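Vinylacetyl-CoA Delta-isomerase (PDB 6VJR) probably dehydrates 4-hydroxybutyryl-CoA to crotonyl-CoA and isomerises vinylacetyl-CoA, using a [4Fe-4S] cluster and FAD. Local coordinates at residues Arg236-Asn247 / Glu419-Asn430; Leu303-Asn314 / Ile376-Ala384. All coordinates share one frame; numbering follows the deposited sequence.

Contact 1. Residues Arg236-Asn247 / Glu419-Asn430. With NA (sodium ion), chain K; NA (sodium ion), chain L.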
# COMPACT_ATOMS: atom_id res chain seq x y z
N ARG A 236 26.19 -11.13 19.51
CA ARG A 236 25.91 -10.40 20.73
C ARG A 236 25.64 -11.37 21.87
O ARG A 236 25.87 -11.05 23.06
CB ARG A 236 24.74 -9.45 20.57
CG ARG A 236 25.10 -8.31 19.63
CD ARG A 236 24.07 -7.25 19.62
NE ARG A 236 24.29 -6.20 18.63
CZ ARG A 236 23.54 -5.13 18.49
NH1 ARG A 236 22.56 -4.91 19.31
NH2 ARG A 236 23.77 -4.23 17.51
N SER A 237 25.06 -12.52 21.53
CA SER A 237 24.76 -13.55 22.50
C SER A 237 26.02 -14.00 23.25
O SER A 237 25.92 -14.42 24.39
CB SER A 237 24.11 -14.74 21.83
OG SER A 237 25.01 -15.37 20.92
N MET A 238 27.16 -13.98 22.56
CA MET A 238 28.43 -14.47 23.08
C MET A 238 29.19 -13.40 23.85
O MET A 238 30.23 -13.71 24.43
CB MET A 238 29.28 -15.00 21.92
CG MET A 238 28.60 -16.17 21.24
SD MET A 238 29.23 -16.63 19.62
CE MET A 238 30.91 -17.10 20.01
N GLU A 239 28.72 -12.15 23.80
CA GLU A 239 29.32 -11.06 24.55
C GLU A 239 28.75 -11.07 25.96
O GLU A 239 27.59 -11.42 26.15
CB GLU A 239 28.98 -9.68 23.97
CG GLU A 239 29.29 -9.46 22.49
CD GLU A 239 28.58 -8.22 21.92
OE1 GLU A 239 28.74 -8.01 20.67
OE2 GLU A 239 27.85 -7.48 22.70
N GLU A 240 29.57 -10.69 26.93
CA GLU A 240 29.10 -10.48 28.28
C GLU A 240 28.11 -9.33 28.24
O GLU A 240 28.22 -8.38 27.44
CB GLU A 240 30.22 -10.17 29.27
CG GLU A 240 31.23 -11.29 29.35
CD GLU A 240 31.02 -12.25 30.50
OE1 GLU A 240 29.89 -12.78 30.62
OE2 GLU A 240 31.98 -12.46 31.29
N GLY A 241 27.10 -9.47 29.07
CA GLY A 241 26.03 -8.51 29.18
C GLY A 241 24.85 -8.97 28.34
O GLY A 241 25.02 -9.56 27.27
N ASP A 242 23.64 -8.65 28.81
CA ASP A 242 22.43 -9.12 28.17
C ASP A 242 21.60 -8.00 27.53
O ASP A 242 20.68 -8.31 26.79
CB ASP A 242 21.60 -9.89 29.18
CG ASP A 242 22.17 -11.24 29.60
OD1 ASP A 242 23.07 -11.78 28.88
OD2 ASP A 242 21.70 -11.76 30.63
N ILE A 243 21.89 -6.73 27.79
CA ILE A 243 21.06 -5.66 27.26
C ILE A 243 21.12 -5.60 25.73
O ILE A 243 20.07 -5.52 25.11
CB ILE A 243 21.39 -4.33 27.93
CG1 ILE A 243 21.06 -4.33 29.42
CG2 ILE A 243 20.73 -3.18 27.19
CD1 ILE A 243 21.40 -3.04 30.13
N ASP A 244 22.31 -5.68 25.14
CA ASP A 244 22.43 -5.45 23.71
C ASP A 244 21.79 -6.57 22.89
O ASP A 244 21.46 -6.39 21.73
CB ASP A 244 23.87 -5.17 23.32
CG ASP A 244 24.44 -3.89 23.93
OD1 ASP A 244 23.62 -3.09 24.40
OD2 ASP A 244 25.70 -3.73 23.93
N ASP A 245 21.55 -7.74 23.49
CA ASP A 245 20.85 -8.83 22.85
C ASP A 245 19.37 -8.52 22.54
O ASP A 245 18.75 -9.17 21.67
CB ASP A 245 20.81 -10.09 23.71
CG ASP A 245 22.12 -10.65 24.27
OD1 ASP A 245 23.09 -9.90 24.45
OD2 ASP A 245 22.19 -11.87 24.53
N GLY A 246 18.75 -7.62 23.33
CA GLY A 246 17.36 -7.22 23.19
C GLY A 246 16.42 -8.21 23.85
O GLY A 246 15.71 -7.86 24.81
N ASN A 247 16.38 -9.42 23.31
CA ASN A 247 15.73 -10.56 23.94
C ASN A 247 16.82 -11.57 24.26
O ASN A 247 17.27 -12.34 23.40
CB ASN A 247 14.72 -11.13 22.96
CG ASN A 247 13.94 -12.32 23.47
OD1 ASN A 247 14.30 -12.98 24.46
ND2 ASN A 247 12.82 -12.57 22.80
N GLU A 419 18.19 2.67 32.02
CA GLU A 419 18.45 1.30 31.65
C GLU A 419 17.21 0.66 31.00
O GLU A 419 17.30 -0.14 30.08
CB GLU A 419 18.88 0.49 32.86
CG GLU A 419 19.30 -0.91 32.46
CD GLU A 419 19.89 -1.77 33.56
OE1 GLU A 419 20.49 -1.22 34.50
OE2 GLU A 419 19.69 -3.01 33.49
N ASN A 420 16.02 0.98 31.53
CA ASN A 420 14.80 0.44 30.94
C ASN A 420 14.56 0.97 29.52
O ASN A 420 14.13 0.21 28.63
CB ASN A 420 13.58 0.68 31.80
CG ASN A 420 13.61 -0.06 33.11
OD1 ASN A 420 14.27 -1.09 33.26
ND2 ASN A 420 12.80 0.39 34.04
N ARG A 421 14.84 2.27 29.28
CA ARG A 421 14.72 2.82 27.95
C ARG A 421 15.69 2.14 26.98
O ARG A 421 15.31 1.79 25.87
CB ARG A 421 14.87 4.32 28.03
CG ARG A 421 14.63 5.07 26.74
CD ARG A 421 14.47 6.57 27.00
NE ARG A 421 14.24 7.31 25.75
CZ ARG A 421 15.11 8.03 25.05
NH1 ARG A 421 16.34 8.22 25.51
NH2 ARG A 421 14.76 8.48 23.85
N MET A 422 16.92 1.93 27.42
CA MET A 422 17.88 1.18 26.63
C MET A 422 17.39 -0.23 26.32
O MET A 422 17.50 -0.70 25.18
CB MET A 422 19.26 1.13 27.28
CG MET A 422 19.85 2.48 27.42
SD MET A 422 21.50 2.54 28.16
CE MET A 422 22.15 1.06 27.37
N ARG A 423 16.89 -0.94 27.32
CA ARG A 423 16.46 -2.31 27.11
C ARG A 423 15.34 -2.39 26.07
O ARG A 423 15.33 -3.29 25.23
CB ARG A 423 15.99 -2.92 28.44
CG ARG A 423 17.13 -3.34 29.35
CD ARG A 423 16.63 -3.74 30.73
NE ARG A 423 17.66 -4.26 31.61
CZ ARG A 423 18.25 -5.43 31.47
NH1 ARG A 423 17.77 -6.34 30.65
NH2 ARG A 423 19.26 -5.73 32.26
N ILE A 424 14.36 -1.47 26.15
CA ILE A 424 13.23 -1.57 25.24
C ILE A 424 13.69 -1.23 23.81
O ILE A 424 13.27 -1.86 22.85
CB ILE A 424 11.99 -0.78 25.69
CG1 ILE A 424 10.75 -1.40 25.06
CG2 ILE A 424 12.12 0.71 25.41
CD1 ILE A 424 10.33 -2.70 25.71
N LEU A 425 14.58 -0.25 23.65
CA LEU A 425 15.14 0.05 22.34
C LEU A 425 15.88 -1.15 21.74
O LEU A 425 15.70 -1.46 20.55
CB LEU A 425 16.04 1.28 22.40
CG LEU A 425 15.34 2.62 22.66
CD1 LEU A 425 16.31 3.65 23.14
CD2 LEU A 425 14.68 3.09 21.38
N ARG A 426 16.67 -1.84 22.56
CA ARG A 426 17.37 -3.06 22.11
C ARG A 426 16.37 -4.14 21.68
O ARG A 426 16.62 -4.88 20.75
CB ARG A 426 18.35 -3.58 23.16
CG ARG A 426 19.58 -2.67 23.27
CD ARG A 426 20.40 -2.69 22.00
NE ARG A 426 21.70 -2.09 22.26
CZ ARG A 426 22.35 -1.26 21.40
NH1 ARG A 426 21.96 -1.22 20.14
NH2 ARG A 426 23.41 -0.59 21.81
N LEU A 427 15.25 -4.29 22.41
CA LEU A 427 14.23 -5.24 22.01
C LEU A 427 13.71 -4.94 20.60
O LEU A 427 13.59 -5.85 19.75
CB LEU A 427 13.13 -5.41 23.05
CG LEU A 427 12.07 -6.45 22.70
CD1 LEU A 427 12.64 -7.85 22.58
CD2 LEU A 427 10.96 -6.40 23.72
N ILE A 428 13.40 -3.66 20.35
CA ILE A 428 12.92 -3.25 19.03
C ILE A 428 13.98 -3.52 17.96
O ILE A 428 13.66 -4.08 16.91
CB ILE A 428 12.44 -1.79 19.03
CG1 ILE A 428 11.26 -1.62 19.97
CG2 ILE A 428 12.05 -1.38 17.62
CD1 ILE A 428 10.85 -0.17 20.23
N GLU A 429 15.24 -3.17 18.23
CA GLU A 429 16.32 -3.47 17.30
C GLU A 429 16.41 -4.97 17.01
O GLU A 429 16.53 -5.41 15.87
CB GLU A 429 17.64 -2.93 17.87
CG GLU A 429 18.82 -3.05 16.92
CD GLU A 429 20.22 -2.96 17.56
OE1 GLU A 429 20.33 -3.16 18.80
OE2 GLU A 429 21.22 -2.69 16.84
N ASN A 430 16.31 -5.78 18.06
CA ASN A 430 16.42 -7.22 17.94
C ASN A 430 15.34 -7.81 17.04
O ASN A 430 15.61 -8.76 16.31
CB ASN A 430 16.33 -7.83 19.34
CG ASN A 430 16.15 -9.32 19.41
OD1 ASN A 430 17.07 -10.12 19.16
ND2 ASN A 430 14.93 -9.72 19.69
NA NA K . 25.30 -10.42 25.23
NA NA L . 24.76 -14.69 26.47
O HOH W 1 26.29 -8.12 24.90
O HOH W 2 24.25 -12.33 26.11
O HOH W 3 23.02 -14.63 28.43
O HOH W 4 19.28 -5.94 19.89
O HOH W 5 17.14 -5.50 26.30
O HOH W 6 23.10 -16.25 25.42
O HOH W 7 25.36 -16.19 27.71
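Ile243 lies against one face of the Arg423 guanidinium, its CG1 3.6 Å above the centre, while Glu419 OE2 sits at the in-plane edge and takes both NE and NH2. The Arg236 guanidinium has Asp244 O in plane at one edge and grips Glu429 end-on, NH1 to OE1 at 2.9 Å and NH2 to OE2. The guanidinium and carboxylate planes are 59° apart. Arg236 and Glu429 belong, with Asp244 and Arg426, to a salt-bridge network that fastens a sodium-binding loop to helix 418-432. Arg426 bends at chi2 (-66°), which brings its NE to Asp244 OD1 at 3.0 Å from above the carboxylate. Its NH1 and that of Arg236 reach Glu429 OE1 from opposite faces; the shared carboxylate probably offsets the charge of the two guanidinium groups, whose NH1 atoms are 3.8 Å apart. Asp244 OD2 is held by Glu394 N and by Arg230 of a third subunit, extending the network across the interface. The type I turn from Ile243 to Gly246 brings the backbones together, with Gly246 CA 3.5 Å from Arg426 O. One sodium ion is held by Arg236 O, Glu239 O, Gly241 O, two waters and, at 2.4 Å, Asp245 OD1.

Contact 2. Residues Leu303-Asn314 / Ile376-Ala384. With FAD (flavin-adenine dinucleotide), chain V.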
# COMPACT_ATOMS: atom_id res chain seq x y z
N LEU A 303 6.01 -6.69 19.77
CA LEU A 303 6.56 -5.51 19.10
C LEU A 303 5.68 -4.29 19.33
O LEU A 303 6.14 -3.18 19.53
CB LEU A 303 6.81 -5.88 17.65
CG LEU A 303 7.57 -4.81 16.87
CD1 LEU A 303 8.82 -4.36 17.53
CD2 LEU A 303 7.88 -5.38 15.47
N ILE A 304 4.36 -4.49 19.29
CA ILE A 304 3.41 -3.42 19.55
C ILE A 304 3.61 -2.91 20.99
O ILE A 304 3.70 -1.72 21.27
CB ILE A 304 1.98 -3.90 19.31
CG1 ILE A 304 1.72 -4.16 17.85
CG2 ILE A 304 0.99 -2.94 19.95
CD1 ILE A 304 0.46 -4.96 17.59
N GLY A 305 3.73 -3.85 21.92
CA GLY A 305 4.00 -3.51 23.29
C GLY A 305 5.32 -2.74 23.46
O GLY A 305 5.40 -1.82 24.27
N ALA A 306 6.36 -3.14 22.72
CA ALA A 306 7.63 -2.44 22.79
C ALA A 306 7.49 -1.01 22.26
O ALA A 306 8.03 -0.09 22.87
CB ALA A 306 8.67 -3.19 22.06
N ALA A 307 6.78 -0.85 21.13
CA ALA A 307 6.60 0.48 20.55
C ALA A 307 5.82 1.37 21.55
O ALA A 307 6.14 2.54 21.77
CB ALA A 307 5.87 0.32 19.24
N ALA A 308 4.77 0.83 22.19
CA ALA A 308 3.97 1.60 23.14
C ALA A 308 4.82 1.98 24.35
O ALA A 308 4.66 3.07 24.91
CB ALA A 308 2.73 0.84 23.56
N THR A 309 5.70 1.05 24.76
CA THR A 309 6.58 1.33 25.89
C THR A 309 7.54 2.47 25.58
O THR A 309 7.70 3.35 26.42
CB THR A 309 7.29 0.07 26.35
OG1 THR A 309 6.35 -0.92 26.76
CG2 THR A 309 8.28 0.37 27.45
N ILE A 310 8.23 2.41 24.44
CA ILE A 310 9.18 3.49 24.13
C ILE A 310 8.46 4.84 23.99
O ILE A 310 8.97 5.87 24.41
CB ILE A 310 10.11 3.14 22.95
CG1 ILE A 310 11.22 4.15 22.78
CG2 ILE A 310 9.35 3.02 21.63
CD1 ILE A 310 12.13 4.33 23.98
N ALA A 311 7.25 4.88 23.42
CA ALA A 311 6.47 6.11 23.33
C ALA A 311 6.22 6.69 24.73
O ALA A 311 6.38 7.90 24.95
CB ALA A 311 5.17 5.92 22.59
N ASP A 312 5.86 5.82 25.68
CA ASP A 312 5.67 6.19 27.07
C ASP A 312 6.95 6.77 27.67
O ASP A 312 6.94 7.89 28.20
CB ASP A 312 5.17 4.95 27.79
CG ASP A 312 5.07 5.02 29.29
OD1 ASP A 312 5.44 6.05 29.82
OD2 ASP A 312 4.62 4.01 29.90
N TYR A 313 8.07 6.06 27.49
CA TYR A 313 9.34 6.50 28.05
C TYR A 313 9.81 7.83 27.44
O TYR A 313 10.53 8.60 28.09
CB TYR A 313 10.37 5.40 27.78
CG TYR A 313 10.22 4.12 28.59
CD1 TYR A 313 9.40 4.04 29.71
CD2 TYR A 313 11.04 3.03 28.30
CE1 TYR A 313 9.35 2.88 30.45
CE2 TYR A 313 11.01 1.89 29.07
CZ TYR A 313 10.20 1.83 30.18
OH TYR A 313 10.18 0.66 30.90
N ASN A 314 9.46 8.04 26.15
CA ASN A 314 9.81 9.26 25.46
C ASN A 314 8.95 10.44 25.86
O ASN A 314 9.27 11.55 25.45
CB ASN A 314 9.81 9.13 23.94
CG ASN A 314 10.90 8.24 23.39
OD1 ASN A 314 11.92 8.02 24.03
ND2 ASN A 314 10.73 7.81 22.14
N ILE A 376 4.77 -3.53 10.26
CA ILE A 376 4.73 -3.39 11.71
C ILE A 376 6.12 -2.98 12.21
O ILE A 376 6.27 -2.11 13.10
CB ILE A 376 4.19 -4.70 12.31
CG1 ILE A 376 2.72 -4.98 11.91
CG2 ILE A 376 4.32 -4.69 13.83
CD1 ILE A 376 2.22 -6.36 12.25
N SER A 377 7.16 -3.58 11.63
CA SER A 377 8.52 -3.24 12.01
C SER A 377 8.86 -1.80 11.65
O SER A 377 9.50 -1.10 12.45
CB SER A 377 9.47 -4.19 11.35
OG SER A 377 9.29 -5.48 11.88
N ARG A 378 8.47 -1.36 10.47
CA ARG A 378 8.72 0.02 10.04
C ARG A 378 8.10 1.00 11.03
O ARG A 378 8.73 1.95 11.48
CB ARG A 378 8.20 0.26 8.63
CG ARG A 378 8.63 1.58 8.03
CD ARG A 378 8.10 1.73 6.62
NE ARG A 378 6.68 2.04 6.55
CZ ARG A 378 6.16 3.24 6.72
NH1 ARG A 378 6.92 4.34 6.73
NH2 ARG A 378 4.85 3.34 6.76
N LEU A 379 6.84 0.76 11.40
CA LEU A 379 6.13 1.64 12.31
C LEU A 379 6.76 1.65 13.70
O LEU A 379 6.81 2.69 14.35
CB LEU A 379 4.64 1.30 12.37
CG LEU A 379 3.88 1.48 11.06
CD1 LEU A 379 2.48 0.99 11.19
CD2 LEU A 379 3.92 2.94 10.57
N ALA A 380 7.17 0.48 14.18
CA ALA A 380 7.90 0.41 15.45
C ALA A 380 9.16 1.28 15.45
O ALA A 380 9.47 1.97 16.43
CB ALA A 380 8.20 -1.04 15.83
N GLN A 381 9.89 1.26 14.34
CA GLN A 381 11.11 2.06 14.26
C GLN A 381 10.77 3.54 14.23
O GLN A 381 11.48 4.34 14.82
CB GLN A 381 11.93 1.68 13.04
CG GLN A 381 12.49 0.28 13.12
CD GLN A 381 13.60 0.04 12.12
OE1 GLN A 381 13.92 0.91 11.29
NE2 GLN A 381 14.25 -1.11 12.25
N ASP A 382 9.69 3.92 13.54
CA ASP A 382 9.23 5.33 13.57
C ASP A 382 8.98 5.78 15.01
O ASP A 382 9.48 6.80 15.52
CB ASP A 382 7.97 5.46 12.74
CG ASP A 382 7.32 6.84 12.65
OD1 ASP A 382 7.82 7.82 13.31
OD2 ASP A 382 6.29 6.95 11.93
N ILE A 383 8.19 4.97 15.74
CA ILE A 383 7.82 5.34 17.11
C ILE A 383 9.05 5.40 18.01
O ILE A 383 9.11 6.21 18.93
CB ILE A 383 6.74 4.37 17.63
CG1 ILE A 383 5.46 4.51 16.80
CG2 ILE A 383 6.51 4.61 19.11
CD1 ILE A 383 4.44 3.43 16.99
N ALA A 384 10.03 4.52 17.80
CA ALA A 384 11.19 4.43 18.71
C ALA A 384 12.11 5.65 18.63
O ALA A 384 12.66 6.08 19.65
CB ALA A 384 11.95 3.18 18.40
PA FAD V . 12.06 11.13 18.57
O1A FAD V . 11.91 12.59 18.43
O2A FAD V . 12.12 10.53 19.93
O5B FAD V . 10.91 10.50 17.69
C5B FAD V . 10.29 9.24 18.08
C4B FAD V . 8.83 9.26 17.71
O4B FAD V . 8.17 10.21 18.57
C3B FAD V . 8.51 9.72 16.26
O3B FAD V . 7.36 9.04 15.76
C2B FAD V . 8.22 11.24 16.43
O2B FAD V . 7.38 11.83 15.45
C1B FAD V . 7.54 11.23 17.80
N9A FAD V . 7.61 12.50 18.51
C8A FAD V . 8.70 13.08 19.09
N7A FAD V . 8.44 14.23 19.68
C5A FAD V . 7.09 14.42 19.47
C6A FAD V . 6.22 15.45 19.88
N6A FAD V . 6.61 16.49 20.61
N1A FAD V . 4.92 15.37 19.49
C2A FAD V . 4.56 14.29 18.77
N3A FAD V . 5.30 13.27 18.33
C4A FAD V . 6.56 13.36 18.75
N1 FAD V . 20.94 14.51 13.51
C2 FAD V . 21.94 15.43 13.39
O2 FAD V . 21.89 16.55 13.90
N3 FAD V . 23.08 15.12 12.67
C4 FAD V . 23.34 13.96 11.99
O4 FAD V . 24.43 13.76 11.45
C4X FAD V . 22.34 12.97 12.19
N5 FAD V . 22.53 11.76 11.63
C5X FAD V . 21.66 10.75 11.97
C6 FAD V . 21.92 9.43 11.58
C7 FAD V . 21.09 8.37 11.97
C7M FAD V . 21.45 6.95 11.63
C8 FAD V . 19.85 8.65 12.55
C8M FAD V . 18.92 7.56 12.97
C9 FAD V . 19.58 9.95 12.95
C9A FAD V . 20.46 11.01 12.66
N10 FAD V . 20.22 12.32 13.08
C10 FAD V . 21.17 13.32 12.96
C1' FAD V . 19.12 12.54 14.03
C2' FAD V . 17.71 12.62 13.46
O2' FAD V . 17.53 13.95 12.97
C3' FAD V . 16.72 12.31 14.56
O3' FAD V . 16.81 10.90 14.76
C4' FAD V . 15.29 12.77 14.26
O4' FAD V . 15.14 14.19 14.31
C5' FAD V . 14.28 12.13 15.18
O5' FAD V . 14.60 12.54 16.54
P FAD V . 14.76 11.41 17.66
O1P FAD V . 15.72 10.40 17.23
O2P FAD V . 14.99 12.12 18.93
O3P FAD V . 13.37 10.66 17.75
O HOH W 8 8.20 8.02 20.79
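Helices 303-314 and 376-384 run nearly parallel, 13° apart in direction with axes 8.9 Å apart at their closest, and their backbones come nearest at Ala307 and Ala380. Small residues at this point permit the approach, the two CB atoms lying 4.3 Å from each other. At the Leu303 end of the contact, Leu303 divides its methyls between two residues of 376-384: chi1 of -171° sets CG anti to the backbone nitrogen, which places CD1 against Ala380 CB at 3.8 Å and CD2 against Ile376 CG2. Further along, Ile383 spreads its branches over Ala307 and Ala311. Its CD1 meets Ala307 CB, and its CG2 lies 3.4 Å from Ala307 O and also touches Ala311 CB. Ile310 and Ile383 lie alongside each other, pointing in opposite directions, and Ile310 CG2 is 3.7 Å from Ala384 CA. Helix 437-446 covers the Leu303 end through Tyr440, and helix 418-432 packs on Ile310 through Ile428.

Near Asn314 and Ile383 the apolar seam gives way to the FAD site. Asn314 ND2 gives a hydrogen to water 8, which in turn donates to Ile383 O at 2.8 Å and to the ribose oxygen O4B of FAD. Asn314 OD1 probably accepts from Arg421 NH2, which would help to set the amide's orientation. Asp382 OD1 takes the ribose hydroxyl O3B at 2.8 Å, and its other oxygen is paired with Lys325. The helix pair is therefore joined directly by apolar contacts, with polar groups concentrated where the adenosine ribose docks; the water couples both helices to the cofactor, and the lysine probably helps to keep Asp382 ionised as an acceptor for the ribose hydroxyl.

Helix 418-432 joins the two contacts, whose centres lie 15 Å apart. In contact 1 it receives the sodium-binding loop, and another of its faces packs on helix 295-314, one partner of contact 2, with Ile428 CG1 3.7 Å from Ala306 CB. A polar tie probably links them too: Arg421 NH2 lies 2.9 Å from Asn314 OD1. Contact 2 touches FAD itself, whereas the Glu429 side chain of contact 1 is about 11 Å from a bound FAD. Both contacts meet the third subunit, which also supplies Lys151, Thr148 and Arg154 to this FAD, so the cofactor sits at a subunit interface.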